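Local coordinates for dinitrogenase iron-molybdenum cofactor biosynthesis domain-containing protein (Pyrococcus horikoshii, PDB 2YX6) that is of unknown function but binds ADP and belongs to the dinitrogenase iron-molybdenum cofactor biosynthesis family, at residues Val30-Glu35 with Asp97-Phe102. Numbering follows the deposited sequence.
Sequences VDIEGE and DVIKAF
In Ile99 the CG1 branch stands anti to the carbonyl carbon (chi1 -74°) while CG2 lies anti to the backbone N, and Val30, with CG2 likewise anti to its own carbonyl carbon, meets it tip to tip. Val30 CG2 comes within 3.3 Å of Ile99 CD1, closer than two methyl groups normally settle, whereas Val30 CG1 sits a looser 4.1 Å from Ile99 CG2. Two residues on along the strand, Ile32 extends its CG1 arm to its CD1 methyl, which slants across Ile99 and ends 4.0 Å from Ile99 CG2. The same CD1 reaches the Phe102 ring obliquely, 4.4 Å from CD2. Ile99 is thus met by both residues of segment 30-35 that face the helix, an example of how beta-branched side chains join a helix to a sheet in an alpha/beta fold. The axes of strand 30-33 and helix 97-102 approach to 11.1 Å, their directions 27° apart. Val37 of the neighbouring strand also touches Val30 and Ile99, and Phe102 continues the apolar layer toward Val3, Ile66 and Leu68. Trimming Ile99 to an alanine is likely to open a gap opposite Val30 and leave the Ile32 methyl only the more distant Phe102 ring on the helix side. With all four touching side chains buried and hydrocarbon, the cohesion here rests on dispersion and water exclusion, so complementary shape, rather than directed polar bonding, sets how helix and sheet fit together.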
loop_
_atom_site.group_PDB
_atom_site.type_symbol
_atom_site.label_atom_id
_atom_site.label_comp_id
_atom_site.label_asym_id
_atom_site.label_seq_id
_atom_site.Cartn_x
_atom_site.Cartn_y
_atom_site.Cartn_z
ATOM N N VAL A 30 -1.630 13.282 4.364
ATOM C CA VAL A 30 -2.617 13.220 5.436
ATOM C C VAL A 30 -2.129 12.276 6.505
ATOM O O VAL A 30 -1.890 11.056 6.212
ATOM C CB VAL A 30 -3.981 12.643 4.938
ATOM C CG1 VAL A 30 -4.965 12.618 6.162
ATOM C CG2 VAL A 30 -4.550 13.504 3.776
ATOM N N ASP A 31 -2.003 12.787 7.733
ATOM C CA ASP A 31 -1.645 11.960 8.852
ATOM C C ASP A 31 -2.843 11.358 9.530
ATOM O O ASP A 31 -3.701 12.081 10.063
ATOM C CB ASP A 31 -0.878 12.746 9.896
ATOM C CG ASP A 31 0.508 13.018 9.458
ATOM O OD1 ASP A 31 0.671 13.627 8.387
ATOM O OD2 ASP A 31 1.426 12.629 10.199
ATOM N N ILE A 32 -2.888 10.033 9.528
ATOM C CA ILE A 32 -4.067 9.328 10.042
ATOM C C ILE A 32 -3.640 8.547 11.300
ATOM O O ILE A 32 -2.604 7.856 11.321
ATOM C CB ILE A 32 -4.736 8.480 8.932
ATOM C CG1 ILE A 32 -5.305 9.449 7.898
ATOM C CG2 ILE A 32 -5.903 7.607 9.507
ATOM C CD1 ILE A 32 -5.743 8.846 6.542
ATOM N N GLU A 33 -4.423 8.698 12.358
ATOM C CA GLU A 33 -4.213 7.938 13.596
ATOM C C GLU A 33 -5.558 7.336 14.018
ATOM O O GLU A 33 -6.457 8.068 14.426
ATOM C CB GLU A 33 -3.662 8.868 14.660
ATOM C CG GLU A 33 -2.314 9.435 14.278
ATOM C CD GLU A 33 -1.225 8.357 14.181
ATOM O OE1 GLU A 33 -1.553 7.172 13.826
ATOM O OE2 GLU A 33 -0.036 8.698 14.473
ATOM N N GLY A 34 -5.716 6.020 13.801
ATOM C CA GLY A 34 -7.016 5.363 13.979
ATOM C C GLY A 34 -8.055 5.868 12.985
ATOM O O GLY A 34 -7.865 5.802 11.782
ATOM N N GLU A 35 -9.166 6.364 13.507
ATOM C CA GLU A 35 -10.245 6.923 12.702
ATOM C C GLU A 35 -9.987 8.386 12.505
ATOM O O GLU A 35 -10.800 9.048 11.894
ATOM C CB GLU A 35 -11.603 6.738 13.412
ATOM C CG GLU A 35 -11.958 5.233 13.714
ATOM C CD GLU A 35 -13.031 5.040 14.806
ATOM O OE1 GLU A 35 -13.178 5.936 15.692
ATOM O OE2 GLU A 35 -13.702 3.971 14.806
ATOM N N ASP A 97 -13.460 12.996 0.854
ATOM C CA ASP A 97 -14.299 11.791 0.782
ATOM C C ASP A 97 -13.477 10.529 0.701
ATOM O O ASP A 97 -13.808 9.512 1.289
ATOM C CB ASP A 97 -15.229 11.830 -0.411
ATOM C CG ASP A 97 -16.368 12.842 -0.270
ATOM O OD1 ASP A 97 -16.513 13.444 0.805
ATOM O OD2 ASP A 97 -17.094 13.069 -1.273
ATOM N N VAL A 98 -12.395 10.594 -0.055
ATOM C CA VAL A 98 -11.456 9.493 -0.197
ATOM C C VAL A 98 -10.835 9.086 1.151
ATOM O O VAL A 98 -10.756 7.912 1.446
ATOM C CB VAL A 98 -10.379 9.862 -1.201
ATOM C CG1 VAL A 98 -9.195 8.891 -1.101
ATOM C CG2 VAL A 98 -10.971 9.927 -2.614
ATOM N N ILE A 99 -10.427 10.057 1.960
ATOM C CA ILE A 99 -9.768 9.855 3.236
ATOM C C ILE A 99 -10.741 9.210 4.220
ATOM O O ILE A 99 -10.402 8.244 4.901
ATOM C CB ILE A 99 -9.168 11.223 3.755
ATOM C CG1 ILE A 99 -7.918 11.573 2.951
ATOM C CG2 ILE A 99 -8.703 11.128 5.162
ATOM C CD1 ILE A 99 -7.682 13.024 2.869
ATOM N N LYS A 100 -11.987 9.674 4.214
ATOM C CA LYS A 100 -13.047 9.074 5.029
ATOM C C LYS A 100 -13.322 7.635 4.576
ATOM O O LYS A 100 -13.407 6.750 5.406
ATOM C CB LYS A 100 -14.339 9.926 4.960
ATOM C CG LYS A 100 -15.432 9.464 5.971
ATOM C CD LYS A 100 -16.782 10.125 5.673
ATOM C CE LYS A 100 -17.936 9.635 6.590
ATOM N NZ LYS A 100 -17.595 9.738 8.045
ATOM N N ALA A 101 -13.399 7.402 3.268
ATOM C CA ALA A 101 -13.578 6.052 2.729
ATOM C C ALA A 101 -12.410 5.172 3.129
ATOM O O ALA A 101 -12.605 4.066 3.633
ATOM C CB ALA A 101 -13.784 6.034 1.196
ATOM N N PHE A 102 -11.199 5.674 2.922
ATOM C CA PHE A 102 -9.990 4.934 3.230
ATOM C C PHE A 102 -9.944 4.433 4.717
ATOM O O PHE A 102 -9.760 3.239 5.016
ATOM C CB PHE A 102 -8.775 5.815 2.851
ATOM C CG PHE A 102 -7.458 5.106 3.016
ATOM C CD1 PHE A 102 -7.025 4.188 2.051
ATOM C CD2 PHE A 102 -6.684 5.304 4.180
ATOM C CE1 PHE A 102 -5.800 3.480 2.239
ATOM C CE2 PHE A 102 -5.498 4.615 4.366
ATOM C CZ PHE A 102 -5.058 3.701 3.399
#